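Local coordinates for designed Anbu Protein (Synthetic construct, PDB 5LOY) that forms a helical assembly as a consensus-designed ancestral proteasome beta subunit, and is probably a hydrolase of the Ntn clan, at residues R124-L127 and N133-E136; I135-T138 and F143-I146. One frame throughout, in Å; residues are numbered along the deposited sequence.

Interaction 1: R124-L127 and N133-E136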
ATOM      1  N   ARG A 124       8.353  24.972   5.356  1.00 41.19           N
ATOM      2  CA  ARG A 124       8.659  24.245   4.122  1.00 39.77           C
ATOM      3  C   ARG A 124       8.970  22.771   4.410  1.00 37.87           C
ATOM      4  O   ARG A 124       9.342  22.407   5.535  1.00 37.51           O
ATOM      5  CB  ARG A 124       9.829  24.906   3.396  1.00 40.78           C
ATOM      6  CG  ARG A 124       9.552  26.333   2.951  1.00 43.86           C
ATOM      7  CD  ARG A 124      10.806  27.044   2.460  1.00 45.33           C
ATOM      8  NE  ARG A 124      11.140  26.673   1.087  1.00 46.36           N
ATOM      9  CZ  ARG A 124      12.166  27.165   0.389  1.00 47.02           C
ATOM     10  NH1 ARG A 124      13.011  28.045   0.940  1.00 48.07           N
ATOM     11  NH2 ARG A 124      12.361  26.760  -0.860  1.00 45.66           N
ATOM     12  N   LEU A 125       8.808  21.939   3.388  1.00 35.92           N
ATOM     13  CA  LEU A 125       8.922  20.500   3.524  1.00 34.94           C
ATOM     14  C   LEU A 125       9.570  19.892   2.276  1.00 34.49           C
ATOM     15  O   LEU A 125       9.120  20.170   1.149  1.00 33.66           O
ATOM     16  CB  LEU A 125       7.535  19.913   3.700  1.00 34.71           C
ATOM     17  CG  LEU A 125       7.479  18.399   3.908  1.00 35.02           C
ATOM     18  CD1 LEU A 125       8.156  18.046   5.229  1.00 36.75           C
ATOM     19  CD2 LEU A 125       6.047  17.880   3.889  1.00 35.03           C
ATOM     20  N   PHE A 126      10.595  19.054   2.484  1.00 32.86           N
ATOM     21  CA  PHE A 126      11.374  18.455   1.386  1.00 32.24           C
ATOM     22  C   PHE A 126      11.503  16.945   1.498  1.00 30.92           C
ATOM     23  O   PHE A 126      11.473  16.401   2.605  1.00 30.70           O
ATOM     24  CB  PHE A 126      12.784  19.018   1.369  1.00 32.90           C
ATOM     25  CG  PHE A 126      12.849  20.466   1.020  1.00 33.93           C
ATOM     26  CD1 PHE A 126      12.605  21.418   1.977  1.00 34.27           C
ATOM     27  CD2 PHE A 126      13.139  20.877  -0.263  1.00 34.87           C
ATOM     28  CE1 PHE A 126      12.662  22.761   1.652  1.00 35.76           C
ATOM     29  CE2 PHE A 126      13.180  22.226  -0.597  1.00 35.70           C
ATOM     30  CZ  PHE A 126      12.933  23.165   0.362  1.00 36.32           C
ATOM     31  N   LEU A 127      11.667  16.288   0.348  1.00 31.09           N
ATOM     32  CA  LEU A 127      11.989  14.854   0.278  1.00 31.20           C
ATOM     33  C   LEU A 127      13.351  14.708  -0.364  1.00 32.91           C
ATOM     34  O   LEU A 127      13.571  15.239  -1.458  1.00 33.39           O
ATOM     35  CB  LEU A 127      10.951  14.126  -0.551  1.00 31.44           C
ATOM     36  CG  LEU A 127      11.181  12.650  -0.889  1.00 33.18           C
ATOM     37  CD1 LEU A 127      11.259  11.798   0.353  1.00 33.05           C
ATOM     38  CD2 LEU A 127      10.048  12.124  -1.758  1.00 33.47           C
ATOM     39  N   ASN A 133      19.535  14.174  -4.683  1.00 44.63           N
ATOM     40  CA  ASN A 133      18.739  15.304  -5.132  1.00 44.12           C
ATOM     41  C   ASN A 133      17.400  15.284  -4.394  1.00 40.09           C
ATOM     42  O   ASN A 133      17.168  14.391  -3.593  1.00 41.78           O
ATOM     43  CB  ASN A 133      18.577  15.321  -6.652  1.00 46.66           C
ATOM     44  CG  ASN A 133      17.851  14.101  -7.193  1.00 46.85           C
ATOM     45  OD1 ASN A 133      17.665  13.079  -6.509  1.00 44.93           O
ATOM     46  ND2 ASN A 133      17.439  14.204  -8.458  1.00 49.44           N
ATOM     47  N   PHE A 134      16.561  16.298  -4.585  1.00 38.18           N
ATOM     48  CA  PHE A 134      15.400  16.475  -3.717  1.00 36.77           C
ATOM     49  C   PHE A 134      14.285  17.303  -4.335  1.00 36.51           C
ATOM     50  O   PHE A 134      14.487  17.986  -5.321  1.00 36.32           O
ATOM     51  CB  PHE A 134      15.827  17.131  -2.375  1.00 36.76           C
ATOM     52  CG  PHE A 134      16.554  18.435  -2.544  1.00 37.93           C
ATOM     53  CD1 PHE A 134      15.848  19.624  -2.698  1.00 38.45           C
ATOM     54  CD2 PHE A 134      17.938  18.476  -2.564  1.00 38.36           C
ATOM     55  CE1 PHE A 134      16.513  20.826  -2.858  1.00 40.77           C
ATOM     56  CE2 PHE A 134      18.613  19.672  -2.725  1.00 40.85           C
ATOM     57  CZ  PHE A 134      17.903  20.853  -2.884  1.00 41.76           C
ATOM     58  N   ILE A 135      13.107  17.237  -3.714  1.00 35.53           N
ATOM     59  CA  ILE A 135      11.985  18.046  -4.116  1.00 35.65           C
ATOM     60  C   ILE A 135      11.264  18.654  -2.918  1.00 35.09           C
ATOM     61  O   ILE A 135      11.401  18.184  -1.800  1.00 34.51           O
ATOM     62  CB  ILE A 135      10.988  17.235  -4.953  1.00 35.72           C
ATOM     63  CG1 ILE A 135      10.463  16.036  -4.176  1.00 35.55           C
ATOM     64  CG2 ILE A 135      11.637  16.757  -6.240  1.00 37.71           C
ATOM     65  CD1 ILE A 135       9.200  15.428  -4.779  1.00 36.10           C
ATOM     66  N   GLU A 136      10.458  19.670  -3.205  1.00 35.42           N
ATOM     67  CA  GLU A 136       9.731  20.433  -2.223  1.00 34.86           C
ATOM     68  C   GLU A 136       8.209  20.251  -2.367  1.00 34.75           C
ATOM     69  O   GLU A 136       7.655  20.324  -3.474  1.00 34.98           O
ATOM     70  CB  GLU A 136      10.062  21.930  -2.385  1.00 36.79           C
ATOM     71  CG  GLU A 136       9.377  22.784  -1.341  1.00 37.38           C
ATOM     72  CD  GLU A 136       9.830  24.226  -1.269  1.00 41.88           C
ATOM     73  OE1 GLU A 136      10.561  24.741  -2.188  1.00 40.67           O
ATOM     74  OE2 GLU A 136       9.419  24.860  -0.245  1.00 42.79           O
TER
HETATM   75  O   HOH W   1       7.392  23.538   1.101  1.00 39.46           O

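Interaction 2: I135-T138 and F143-I146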
ATOM      1  N   ILE A 135      13.107  17.237  -3.714  1.00 35.53           N
ATOM      2  CA  ILE A 135      11.985  18.046  -4.116  1.00 35.65           C
ATOM      3  C   ILE A 135      11.264  18.654  -2.918  1.00 35.09           C
ATOM      4  O   ILE A 135      11.401  18.184  -1.800  1.00 34.51           O
ATOM      5  CB  ILE A 135      10.988  17.235  -4.953  1.00 35.72           C
ATOM      6  CG1 ILE A 135      10.463  16.036  -4.176  1.00 35.55           C
ATOM      7  CG2 ILE A 135      11.637  16.757  -6.240  1.00 37.71           C
ATOM      8  CD1 ILE A 135       9.200  15.428  -4.779  1.00 36.10           C
ATOM      9  N   GLU A 136      10.458  19.670  -3.205  1.00 35.42           N
ATOM     10  CA  GLU A 136       9.731  20.433  -2.223  1.00 34.86           C
ATOM     11  C   GLU A 136       8.209  20.251  -2.367  1.00 34.75           C
ATOM     12  O   GLU A 136       7.655  20.324  -3.474  1.00 34.98           O
ATOM     13  CB  GLU A 136      10.062  21.930  -2.385  1.00 36.79           C
ATOM     14  CG  GLU A 136       9.377  22.784  -1.341  1.00 37.38           C
ATOM     15  CD  GLU A 136       9.830  24.226  -1.269  1.00 41.88           C
ATOM     16  OE1 GLU A 136      10.561  24.741  -2.188  1.00 40.67           O
ATOM     17  OE2 GLU A 136       9.419  24.860  -0.245  1.00 42.79           O
ATOM     18  N   ALA A 137       7.528  20.088  -1.232  1.00 35.00           N
ATOM     19  CA  ALA A 137       6.067  19.959  -1.209  1.00 34.96           C
ATOM     20  C   ALA A 137       5.374  21.247  -1.636  1.00 36.66           C
ATOM     21  O   ALA A 137       5.896  22.325  -1.423  1.00 37.20           O
ATOM     22  CB  ALA A 137       5.606  19.564   0.172  1.00 33.91           C
ATOM     23  N   THR A 138       4.188  21.102  -2.217  1.00 36.27           N
ATOM     24  CA  THR A 138       3.377  22.223  -2.677  1.00 38.38           C
ATOM     25  C   THR A 138       1.929  22.051  -2.168  1.00 37.41           C
ATOM     26  O   THR A 138       1.589  21.040  -1.584  1.00 35.60           O
ATOM     27  CB  THR A 138       3.351  22.325  -4.230  1.00 40.03           C
ATOM     28  OG1 THR A 138       2.753  21.141  -4.784  1.00 39.24           O
ATOM     29  CG2 THR A 138       4.750  22.527  -4.801  1.00 40.60           C
ATOM     30  N   PHE A 143       2.068  16.324   1.177  1.00 33.06           N
ATOM     31  CA  PHE A 143       2.757  15.418   2.081  1.00 32.59           C
ATOM     32  C   PHE A 143       3.771  14.524   1.367  1.00 31.00           C
ATOM     33  O   PHE A 143       3.675  14.309   0.163  1.00 30.45           O
ATOM     34  CB  PHE A 143       1.738  14.578   2.868  1.00 33.49           C
ATOM     35  CG  PHE A 143       0.999  13.556   2.035  1.00 31.88           C
ATOM     36  CD1 PHE A 143       1.522  12.285   1.847  1.00 32.99           C
ATOM     37  CD2 PHE A 143      -0.234  13.868   1.454  1.00 32.21           C
ATOM     38  CE1 PHE A 143       0.852  11.332   1.063  1.00 32.15           C
ATOM     39  CE2 PHE A 143      -0.906  12.939   0.682  1.00 31.32           C
ATOM     40  CZ  PHE A 143      -0.362  11.666   0.479  1.00 31.04           C
ATOM     41  N   PHE A 144       4.715  13.987   2.148  1.00 29.90           N
ATOM     42  CA  PHE A 144       5.687  13.005   1.682  1.00 29.75           C
ATOM     43  C   PHE A 144       5.756  11.829   2.638  1.00 29.35           C
ATOM     44  O   PHE A 144       5.455  11.952   3.822  1.00 30.19           O
ATOM     45  CB  PHE A 144       7.082  13.607   1.603  1.00 29.77           C
ATOM     46  CG  PHE A 144       7.256  14.657   0.529  1.00 30.67           C
ATOM     47  CD1 PHE A 144       6.856  14.431  -0.783  1.00 30.59           C
ATOM     48  CD2 PHE A 144       7.917  15.839   0.824  1.00 31.25           C
ATOM     49  CE1 PHE A 144       7.052  15.392  -1.758  1.00 31.42           C
ATOM     50  CE2 PHE A 144       8.130  16.788  -0.142  1.00 33.02           C
ATOM     51  CZ  PHE A 144       7.680  16.571  -1.439  1.00 32.85           C
ATOM     52  N   GLN A 145       6.191  10.690   2.113  1.00 30.14           N
ATOM     53  CA  GLN A 145       6.327   9.462   2.901  1.00 30.51           C
ATOM     54  C   GLN A 145       7.595   8.765   2.489  1.00 30.49           C
ATOM     55  O   GLN A 145       7.937   8.767   1.303  1.00 31.19           O
ATOM     56  CB  GLN A 145       5.203   8.473   2.574  1.00 31.51           C
ATOM     57  CG  GLN A 145       3.765   8.981   2.611  1.00 32.00           C
ATOM     58  CD  GLN A 145       2.823   7.931   2.048  1.00 31.90           C
ATOM     59  OE1 GLN A 145       2.694   7.788   0.837  1.00 31.54           O
ATOM     60  NE2 GLN A 145       2.176   7.172   2.939  1.00 32.89           N
ATOM     61  N   ILE A 146       8.252   8.113   3.437  1.00 30.23           N
ATOM     62  CA  ILE A 146       9.407   7.263   3.124  1.00 29.78           C
ATOM     63  C   ILE A 146       9.290   5.967   3.924  1.00 30.67           C
ATOM     64  O   ILE A 146       8.569   5.930   4.936  1.00 29.22           O
ATOM     65  CB  ILE A 146      10.746   7.956   3.434  1.00 30.68           C
ATOM     66  CG1 ILE A 146      10.842   8.369   4.896  1.00 31.12           C
ATOM     67  CG2 ILE A 146      10.935   9.191   2.556  1.00 31.45           C
ATOM     68  CD1 ILE A 146      12.107   9.133   5.227  1.00 33.96           C
TER

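Interaction 1: R124-L127 and N133-E136
Glu136 OE2 is gripped by two partners: Arg124 NE donates to it over 2.8 Å in an almost straight bond, and a water gives it a further hydrogen bond while accepting one from the Leu125 backbone N. The salt bridge lies at the open end of an antiparallel beta hairpin, in which strand 134-136 flanks strand 124-128 at the rim of one sheet of the Ntn-hydrolase sandwich. The arginine comes side-on, NE to one oxygen and NH2 to OE1 at 3.0 Å. Both oxygens lie in the guanidinium plane and are met on their syn sides, although the two flat groups are tilted by 32°. The fork fixes the rotation of the carboxylate, and Glu121 forms a second salt bridge with Arg124, through NH1. Glu136 reaches this position with CG anti to its backbone N (chi1 -177°), a course that lays CG over one face of the Phe126 ring in a CH-pi contact, offset toward the rim and 4.2 Å from the centroid. Phe126 and Glu136 form the non-hydrogen-bonded pair; Leu127 and Ile135 form the hydrogen-bonded one, joined by two backbone bonds. Phe134 runs alongside Phe126, its CD1 3.9 Å from Phe126 CD2.

Interaction 2: I135-T138 and F143-I146
Phe144 drives the far end of its ring against the side chains of Ile135 and Ala137 and the peptide between Glu136 and Ala137, so that CE1, CZ and CE2 make the closest contacts. The chain here is leaving the hairpin edge strand 134-136 and crossing to strand 143-147, which belongs to the other sheet of the sandwich, and the ring lies between the two layers. With its CG anti to the carbonyl carbon and beside the backbone N (chi1 -68°), Phe144 is aimed at the facing segment rather than along its own strand. Its two outer flanks are met by different residues. On one, Ile135 brings the end of its longer branch, with CD1 3.7 Å from Phe144 CE1 and CG1 also close to CZ; the isoleucine chain crosses the ring at a slant and covers no face squarely. On the other, Ala137 points its methyl at the ring, CB lying 3.8 Å from Phe144 CE2. Between them the peptide abuts the rim: Glu136 C sits near the ring plane, 3.8 Å from Phe144 CZ, and Ala137 N approaches the same carbon obliquely at 3.5 Å. Leu127 and Ile113 of the neighbouring strands add to the packing about the aromatic side chain. The Glu136 side chain leaves in the other direction, toward Arg124, and keeps its charge away from the ring. Backbone pairing here runs within each sheet, Ile135 with Leu127 and Ala137 with Leu125 on one side, Phe144 with Gly5 and Ile146 with Cys3 of strand 2-8 on the other. The two segments share no hydrogen bond, so this contact is van der Waals in character, an aromatic rim fitted against aliphatic carbon and a peptide edge.

How the interactions relate
Interactions 1 and 2 have centres 6 Å apart and share Ile135 and Glu136, so one short edge strand, 134-136, serves both. Along the chain, strand 124-128 comes first, then the hairpin turn, the shared strand, and the crossing that leads to strand 143-147. Interaction 1 binds neighbours within the five-stranded sheet, whereas interaction 2 joins that sheet to the opposing one. The two touch directly: Leu125 O and Ala137 N, 2.9 Å apart, probably extend the hairpin pairing, and Leu127 CD1 packs on Ile146 CG2. The same few residues thus pair within one sheet and pack on the other, as in the two-sheet fold of proteasome-type subunits.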